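Local coordinates for protein phosphoglycerol transferase GacH (Streptococcus pyogenes MGAS5005, PDB 6DGM) that probably transfers glycerol phosphate onto streptococcal rhamnose polysaccharides, through the manganese-binding, sulfatase-like domain present here, at residues H62-N67 with S237-L242; V176-S181 with P211-Y216. All coordinates share one frame; numbering follows the deposited sequence.

Contact 1: H62-N67 with S237-L242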
ATOM      1  N   HIS A  62     -26.705  -0.663  -7.096  1.00 29.30           N
ATOM      2  CA  HIS A  62     -26.585  -0.766  -5.655  1.00 30.35           C
ATOM      3  C   HIS A  62     -25.192  -0.316  -5.250  1.00 29.01           C
ATOM      4  O   HIS A  62     -24.245  -0.383  -6.032  1.00 27.00           O
ATOM      5  CB  HIS A  62     -26.747  -2.216  -5.172  1.00 32.76           C
ATOM      6  CG  HIS A  62     -28.086  -2.807  -5.464  1.00 37.62           C
ATOM      7  ND1 HIS A  62     -28.489  -3.147  -6.737  1.00 40.00           N
ATOM      8  CD2 HIS A  62     -29.117  -3.121  -4.646  1.00 40.23           C
ATOM      9  CE1 HIS A  62     -29.715  -3.639  -6.690  1.00 40.84           C
ATOM     10  NE2 HIS A  62     -30.119  -3.633  -5.433  1.00 40.73           N
ATOM     11  N   ASP A  63     -25.074   0.136  -4.010  1.00 29.51           N
ATOM     12  CA  ASP A  63     -23.764   0.385  -3.429  1.00 27.67           C
ATOM     13  C   ASP A  63     -23.077  -0.957  -3.233  1.00 25.66           C
ATOM     14  O   ASP A  63     -23.636  -1.854  -2.589  1.00 26.95           O
ATOM     15  CB  ASP A  63     -23.955   1.090  -2.092  1.00 29.31           C
ATOM     16  CG  ASP A  63     -22.663   1.568  -1.485  1.00 31.63           C
ATOM     17  OD1 ASP A  63     -21.569   1.252  -2.003  1.00 31.13           O
ATOM     18  OD2 ASP A  63     -22.742   2.283  -0.471  1.00 34.87           O
ATOM     19  N   VAL A  64     -21.880  -1.115  -3.806  1.00 23.21           N
ATOM     20  CA  VAL A  64     -21.161  -2.385  -3.710  1.00 23.63           C
ATOM     21  C   VAL A  64     -20.009  -2.327  -2.723  1.00 22.03           C
ATOM     22  O   VAL A  64     -19.334  -3.341  -2.515  1.00 22.26           O
ATOM     23  CB  VAL A  64     -20.695  -2.906  -5.089  1.00 24.02           C
ATOM     24  CG1 VAL A  64     -21.922  -3.184  -5.965  1.00 25.01           C
ATOM     25  CG2 VAL A  64     -19.732  -1.935  -5.760  1.00 24.15           C
ATOM     26  N   LEU A  65     -19.762  -1.172  -2.115  1.00 20.65           N
ATOM     27  CA  LEU A  65     -18.764  -1.065  -1.058  1.00 19.20           C
ATOM     28  C   LEU A  65     -19.376  -0.467   0.207  1.00 19.47           C
ATOM     29  O   LEU A  65     -18.747   0.382   0.848  1.00 20.62           O
ATOM     30  CB  LEU A  65     -17.588  -0.211  -1.534  1.00 19.99           C
ATOM     31  CG  LEU A  65     -16.747  -0.805  -2.665  1.00 21.61           C
ATOM     32  CD1 LEU A  65     -15.597   0.146  -2.990  1.00 24.30           C
ATOM     33  CD2 LEU A  65     -16.190  -2.168  -2.320  1.00 20.17           C
ATOM     34  N   PRO A  66     -20.587  -0.871   0.621  1.00 20.32           N
ATOM     35  CA  PRO A  66     -21.165  -0.217   1.813  1.00 21.07           C
ATOM     36  C   PRO A  66     -20.378  -0.457   3.088  1.00 21.27           C
ATOM     37  O   PRO A  66     -20.209   0.478   3.883  1.00 22.53           O
ATOM     38  CB  PRO A  66     -22.586  -0.800   1.889  1.00 23.87           C
ATOM     39  CG  PRO A  66     -22.468  -2.124   1.211  1.00 24.70           C
ATOM     40  CD  PRO A  66     -21.481  -1.921   0.090  1.00 22.90           C
ATOM     41  N   ASN A  67     -19.861  -1.672   3.295  1.00 21.26           N
ATOM     42  CA  ASN A  67     -19.102  -1.940   4.512  1.00 21.79           C
ATOM     43  C   ASN A  67     -17.757  -1.225   4.494  1.00 21.11           C
ATOM     44  O   ASN A  67     -17.309  -0.702   5.518  1.00 21.54           O
ATOM     45  CB  ASN A  67     -18.898  -3.440   4.705  1.00 22.88           C
ATOM     46  CG  ASN A  67     -20.205  -4.176   4.921  1.00 26.31           C
ATOM     47  OD1 ASN A  67     -20.920  -3.923   5.887  1.00 29.98           O
ATOM     48  ND2 ASN A  67     -20.530  -5.074   4.014  1.00 26.27           N
ATOM     49  N   SER A 237     -19.730  -7.237 -13.881  1.00 16.51           N
ATOM     50  CA  SER A 237     -19.052  -8.370 -13.260  1.00 17.74           C
ATOM     51  C   SER A 237     -18.109  -7.909 -12.154  1.00 17.59           C
ATOM     52  O   SER A 237     -18.034  -8.528 -11.085  1.00 17.40           O
ATOM     53  CB  SER A 237     -18.233  -9.128 -14.314  1.00 18.23           C
ATOM     54  OG  SER A 237     -19.052  -9.563 -15.385  1.00 19.30           O
ATOM     55  N   TYR A 238     -17.347  -6.847 -12.419  1.00 17.15           N
ATOM     56  CA  TYR A 238     -16.445  -6.291 -11.415  1.00 15.73           C
ATOM     57  C   TYR A 238     -17.206  -5.806 -10.187  1.00 15.40           C
ATOM     58  O   TYR A 238     -16.780  -6.048  -9.049  1.00 15.18           O
ATOM     59  CB  TYR A 238     -15.661  -5.143 -12.046  1.00 15.59           C
ATOM     60  CG  TYR A 238     -14.866  -4.313 -11.070  1.00 15.89           C
ATOM     61  CD1 TYR A 238     -13.648  -4.763 -10.604  1.00 14.47           C
ATOM     62  CD2 TYR A 238     -15.344  -3.082 -10.630  1.00 16.71           C
ATOM     63  CE1 TYR A 238     -12.919  -3.995  -9.700  1.00 14.71           C
ATOM     64  CE2 TYR A 238     -14.624  -2.308  -9.748  1.00 15.86           C
ATOM     65  CZ  TYR A 238     -13.416  -2.780  -9.278  1.00 15.52           C
ATOM     66  OH  TYR A 238     -12.692  -2.006  -8.389  1.00 16.73           O
ATOM     67  N   ALA A 239     -18.333  -5.101 -10.390  1.00 15.93           N
ATOM     68  CA  ALA A 239     -19.104  -4.601  -9.256  1.00 16.43           C
ATOM     69  C   ALA A 239     -19.648  -5.750  -8.407  1.00 17.01           C
ATOM     70  O   ALA A 239     -19.667  -5.663  -7.170  1.00 17.80           O
ATOM     71  CB  ALA A 239     -20.250  -3.702  -9.718  1.00 17.25           C
ATOM     72  N   ARG A 240     -20.099  -6.821  -9.054  1.00 17.24           N
ATOM     73  CA  ARG A 240     -20.546  -8.002  -8.327  1.00 17.31           C
ATOM     74  C   ARG A 240     -19.413  -8.579  -7.490  1.00 17.55           C
ATOM     75  O   ARG A 240     -19.600  -8.915  -6.319  1.00 17.48           O
ATOM     76  CB  ARG A 240     -21.097  -9.044  -9.302  1.00 16.52           C
ATOM     77  CG  ARG A 240     -22.419  -8.639  -9.898  1.00 16.36           C
ATOM     78  CD  ARG A 240     -22.758  -9.487 -11.097  1.00 17.19           C
ATOM     79  NE  ARG A 240     -24.082  -9.130 -11.594  1.00 18.77           N
ATOM     80  CZ  ARG A 240     -24.593  -9.533 -12.746  1.00 19.88           C
ATOM     81  NH1 ARG A 240     -23.890 -10.317 -13.549  1.00 20.31           N
ATOM     82  NH2 ARG A 240     -25.803  -9.128 -13.099  1.00 19.99           N
ATOM     83  N   LEU A 241     -18.221  -8.706  -8.085  1.00 17.01           N
ATOM     84  CA  LEU A 241     -17.069  -9.214  -7.346  1.00 17.53           C
ATOM     85  C   LEU A 241     -16.706  -8.302  -6.179  1.00 17.51           C
ATOM     86  O   LEU A 241     -16.379  -8.785  -5.089  1.00 18.36           O
ATOM     87  CB  LEU A 241     -15.891  -9.404  -8.304  1.00 17.72           C
ATOM     88  CG  LEU A 241     -16.074 -10.565  -9.288  1.00 19.74           C
ATOM     89  CD1 LEU A 241     -14.989 -10.518 -10.357  1.00 20.37           C
ATOM     90  CD2 LEU A 241     -16.009 -11.901  -8.593  1.00 20.36           C
ATOM     91  N   LEU A 242     -16.801  -6.983  -6.366  1.00 16.57           N
ATOM     92  CA  LEU A 242     -16.541  -6.076  -5.253  1.00 16.60           C
ATOM     93  C   LEU A 242     -17.492  -6.334  -4.091  1.00 17.39           C
ATOM     94  O   LEU A 242     -17.107  -6.195  -2.919  1.00 17.89           O
ATOM     95  CB  LEU A 242     -16.671  -4.616  -5.671  1.00 17.68           C
ATOM     96  CG  LEU A 242     -15.518  -3.976  -6.425  1.00 18.75           C
ATOM     97  CD1 LEU A 242     -15.764  -2.461  -6.485  1.00 17.04           C
ATOM     98  CD2 LEU A 242     -14.152  -4.251  -5.828  1.00 21.36           C
TER

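Contact 2: V176-S181 with P211-Y216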
ATOM      1  N   VAL A 176     -13.820 -17.254  -6.073  1.00 16.13           N
ATOM      2  CA  VAL A 176     -14.987 -16.396  -6.229  1.00 16.14           C
ATOM      3  C   VAL A 176     -14.685 -15.588  -7.490  1.00 16.69           C
ATOM      4  O   VAL A 176     -13.712 -14.809  -7.522  1.00 16.19           O
ATOM      5  CB  VAL A 176     -15.216 -15.501  -5.012  1.00 18.06           C
ATOM      6  CG1 VAL A 176     -16.143 -14.355  -5.348  1.00 19.14           C
ATOM      7  CG2 VAL A 176     -15.770 -16.338  -3.846  1.00 19.52           C
ATOM      8  N   GLY A 177     -15.471 -15.809  -8.537  1.00 16.91           N
ATOM      9  CA  GLY A 177     -15.029 -15.460  -9.874  1.00 16.44           C
ATOM     10  C   GLY A 177     -14.081 -16.524 -10.402  1.00 16.71           C
ATOM     11  O   GLY A 177     -14.146 -17.691 -10.019  1.00 18.18           O
ATOM     12  N   LEU A 178     -13.200 -16.115 -11.308  1.00 15.29           N
ATOM     13  CA  LEU A 178     -12.265 -17.057 -11.906  1.00 15.42           C
ATOM     14  C   LEU A 178     -11.046 -17.348 -11.032  1.00 16.28           C
ATOM     15  O   LEU A 178     -10.359 -18.353 -11.272  1.00 17.28           O
ATOM     16  CB  LEU A 178     -11.772 -16.499 -13.238  1.00 15.94           C
ATOM     17  CG  LEU A 178     -12.855 -16.306 -14.293  1.00 19.10           C
ATOM     18  CD1 LEU A 178     -12.284 -15.587 -15.480  1.00 21.15           C
ATOM     19  CD2 LEU A 178     -13.429 -17.657 -14.685  1.00 20.18           C
ATOM     20  N   LEU A 179     -10.763 -16.510 -10.038  1.00 14.96           N
ATOM     21  CA  LEU A 179      -9.500 -16.536  -9.309  1.00 14.44           C
ATOM     22  C   LEU A 179      -9.751 -16.756  -7.819  1.00 15.15           C
ATOM     23  O   LEU A 179     -10.895 -16.809  -7.356  1.00 15.59           O
ATOM     24  CB  LEU A 179      -8.713 -15.251  -9.593  1.00 14.18           C
ATOM     25  CG  LEU A 179      -8.472 -14.981 -11.087  1.00 15.45           C
ATOM     26  CD1 LEU A 179      -8.022 -13.563 -11.312  1.00 15.09           C
ATOM     27  CD2 LEU A 179      -7.446 -15.964 -11.640  1.00 17.00           C
ATOM     28  N   THR A 180      -8.657 -16.877  -7.070  1.00 15.50           N
ATOM     29  CA  THR A 180      -8.736 -17.215  -5.654  1.00 15.89           C
ATOM     30  C   THR A 180      -9.505 -16.141  -4.895  1.00 15.52           C
ATOM     31  O   THR A 180      -9.226 -14.946  -5.025  1.00 14.97           O
ATOM     32  CB  THR A 180      -7.339 -17.310  -5.049  1.00 16.00           C
ATOM     33  OG1 THR A 180      -6.572 -18.344  -5.665  1.00 16.42           O
ATOM     34  CG2 THR A 180      -7.421 -17.614  -3.563  1.00 15.04           C
ATOM     35  N   SER A 181     -10.465 -16.571  -4.081  1.00 14.74           N
ATOM     36  CA  SER A 181     -11.305 -15.604  -3.388  1.00 15.20           C
ATOM     37  C   SER A 181     -10.537 -14.814  -2.322  1.00 14.92           C
ATOM     38  O   SER A 181      -9.579 -15.296  -1.703  1.00 15.26           O
ATOM     39  CB  SER A 181     -12.470 -16.306  -2.691  1.00 16.43           C
ATOM     40  OG  SER A 181     -12.025 -17.154  -1.646  1.00 17.60           O
ATOM     41  N   PRO A 211      -9.361 -11.178 -15.847  1.00 16.01           N
ATOM     42  CA  PRO A 211     -10.717 -10.909 -16.335  1.00 16.79           C
ATOM     43  C   PRO A 211     -11.764 -11.198 -15.259  1.00 16.19           C
ATOM     44  O   PRO A 211     -11.563 -12.092 -14.422  1.00 15.92           O
ATOM     45  CB  PRO A 211     -10.854 -11.873 -17.513  1.00 18.47           C
ATOM     46  CG  PRO A 211     -10.024 -13.028 -17.148  1.00 18.21           C
ATOM     47  CD  PRO A 211      -8.890 -12.518 -16.273  1.00 16.67           C
ATOM     48  N   TRP A 212     -12.862 -10.443 -15.307  1.00 17.26           N
ATOM     49  CA  TRP A 212     -13.897 -10.478 -14.278  1.00 17.13           C
ATOM     50  C   TRP A 212     -15.059 -11.326 -14.771  1.00 16.58           C
ATOM     51  O   TRP A 212     -15.581 -11.094 -15.865  1.00 16.91           O
ATOM     52  CB  TRP A 212     -14.381  -9.056 -13.964  1.00 17.14           C
ATOM     53  CG  TRP A 212     -13.238  -8.160 -13.658  1.00 16.62           C
ATOM     54  CD1 TRP A 212     -12.565  -8.085 -12.488  1.00 16.09           C
ATOM     55  CD2 TRP A 212     -12.588  -7.246 -14.560  1.00 16.41           C
ATOM     56  NE1 TRP A 212     -11.541  -7.175 -12.587  1.00 16.31           N
ATOM     57  CE2 TRP A 212     -11.528  -6.654 -13.853  1.00 16.24           C
ATOM     58  CE3 TRP A 212     -12.800  -6.884 -15.896  1.00 17.91           C
ATOM     59  CZ2 TRP A 212     -10.684  -5.706 -14.429  1.00 16.54           C
ATOM     60  CZ3 TRP A 212     -11.958  -5.943 -16.473  1.00 18.12           C
ATOM     61  CH2 TRP A 212     -10.916  -5.365 -15.737  1.00 17.51           C
ATOM     62  N   SER A 213     -15.455 -12.319 -13.982  1.00 15.85           N
ATOM     63  CA  SER A 213     -16.525 -13.234 -14.380  1.00 18.07           C
ATOM     64  C   SER A 213     -17.413 -13.471 -13.173  1.00 18.53           C
ATOM     65  O   SER A 213     -16.987 -14.118 -12.213  1.00 20.33           O
ATOM     66  CB  SER A 213     -15.954 -14.562 -14.874  1.00 19.41           C
ATOM     67  OG  SER A 213     -16.953 -15.396 -15.464  1.00 21.19           O
ATOM     68  N   SER A 214     -18.635 -12.956 -13.218  1.00 18.50           N
ATOM     69  CA  SER A 214     -19.568 -13.155 -12.116  1.00 19.05           C
ATOM     70  C   SER A 214     -20.980 -12.888 -12.598  1.00 17.85           C
ATOM     71  O   SER A 214     -21.254 -11.822 -13.148  1.00 18.38           O
ATOM     72  CB  SER A 214     -19.226 -12.213 -10.953  1.00 21.75           C
ATOM     73  OG  SER A 214     -20.084 -12.480  -9.857  1.00 24.48           O
ATOM     74  N   ASP A 215     -21.880 -13.854 -12.379  1.00 16.84           N
ATOM     75  CA  ASP A 215     -23.277 -13.695 -12.731  1.00 16.73           C
ATOM     76  C   ASP A 215     -24.155 -13.283 -11.567  1.00 17.80           C
ATOM     77  O   ASP A 215     -25.307 -12.902 -11.799  1.00 18.78           O
ATOM     78  CB  ASP A 215     -23.806 -15.002 -13.331  1.00 17.68           C
ATOM     79  CG  ASP A 215     -23.341 -15.184 -14.758  1.00 19.55           C
ATOM     80  OD1 ASP A 215     -23.743 -14.338 -15.571  1.00 20.74           O
ATOM     81  OD2 ASP A 215     -22.528 -16.089 -15.038  1.00 19.81           O
ATOM     82  N   TYR A 216     -23.646 -13.324 -10.337  1.00 18.34           N
ATOM     83  CA  TYR A 216     -24.456 -13.068  -9.154  1.00 19.51           C
ATOM     84  C   TYR A 216     -23.641 -12.242  -8.176  1.00 19.49           C
ATOM     85  O   TYR A 216     -22.414 -12.366  -8.129  1.00 19.12           O
ATOM     86  CB  TYR A 216     -24.906 -14.397  -8.510  1.00 20.02           C
ATOM     87  CG  TYR A 216     -25.566 -15.285  -9.539  1.00 19.77           C
ATOM     88  CD1 TYR A 216     -26.837 -15.004 -10.004  1.00 19.51           C
ATOM     89  CD2 TYR A 216     -24.891 -16.366 -10.098  1.00 18.77           C
ATOM     90  CE1 TYR A 216     -27.424 -15.758 -10.965  1.00 19.35           C
ATOM     91  CE2 TYR A 216     -25.482 -17.138 -11.064  1.00 17.99           C
ATOM     92  CZ  TYR A 216     -26.745 -16.835 -11.498  1.00 18.55           C
ATOM     93  OH  TYR A 216     -27.341 -17.596 -12.469  1.00 20.51           O
TER
HETATM   94  O   HOH W   1     -13.132 -13.341 -12.384  1.00 14.51           O

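Contact 1: H62-N67 with S237-L242
V64 and L65 rest on helix 229-257 through A239 and L242, residues one turn apart. Y238, just before them, stays off the loop; its ring takes L242 CG over one face, 3.7 Å above the plane and toward the rim, and Y238 OH is hydrogen-bonded to S48 O and S50 N. A239 comes next. Its small methyl lets V64 approach the helix backbone, so that V64 CG1 sits 4.1 Å from A239 CB and 3.6 Å from A239 O. L242 CD1 lies 4.1 Å from V64 CG2, with the two side chains at about a right angle. L65 CD2, reaching over from a CB that does not itself aim at the helix, comes to 4.2 Å from L242 CB. With CG anti to the carbonyl carbon (chi1 -79°), L242 spreads between both neighbours and the tyrosine face.

The loop is shaped by an Asx turn: D63 OD1 accepts from L65 N at 3.0 Å, met from above the carboxylate plane, and also forms a salt bridge with K69. L65 is the N-cap of helix 66-74, and N67 N bonds D246 farther along helix 229-257. Buried aliphatic groups, with the A239 methyl and carbonyl beneath V64, therefore supply the contact by shape and the hydrophobic effect, while directional polar bonds are left to its flanks.

Contact 2: V176-S181 with P211-Y216
The puckered ring of P211, which follows a cis peptide bond, meets L178 at its outer corner: P211 CG lies 3.8 Å from L178 CD1, and the two side chains cross at about a right angle. The two aromatic rings of 211-216 are turned to other tasks. W212 points away from 176-181, packs edge-to-face with Y238 and bonds N208 O through NE1; Y216 carries D215 CB over one face, 3.5 Å above the plane and toward the rim.

L178 carries most of the apolar contact. Its CG stands anti to the carbonyl carbon (chi1 -63°), which brings the branch point down on S213, CG to CB 3.6 Å. S213 OG lies anti to the backbone N, leaving the methylene rather than the hydroxyl to meet the leucine. Beside them G177, bare of a side chain, lets its CA approach S213 O to 3.3 Å in a CA-H...O contact with an angle of 144° at the hydrogen. G177 and L178 have backbone angles near those of a type II' turn. Glycine suits its first position because a CB there would press against the carbonyl O of V176 and, secondarily, crowd S213 O.

One water ties the two backbones together. It accepts from L178 N and from S213 N, and donates to P211 O at 2.9 Å, satisfying three groups that have no direct polar link across the contact.

The contact thus sets the tip of the small hairpin 175-176/179-180 against the loop running from strand 200-204 to strand 222-224. S181 then occupies the N-cap position of helix 182-192, while V176 and W212 both pack on helix 229-257.

Contact 1 is buried and contact 2 lies at the surface, yet their centres are only 13 Å apart, and 176-181 and 211-216 fall within the chain excursion closed by 62-67 and 237-242. Helix 229-257 joins them: R240, facing away from contact 1, probably donates through NH1 to S214 O at 3.1 Å, and S237 CB packs on W212 O. The chemistry follows the setting. Contact 1 is buried aliphatic packing between a loop and a helix; contact 2 joins a turn to an extended loop with one leucine, a glycine CA-H...O contact and a bridging water. Both lie on the same side of the chain's centre.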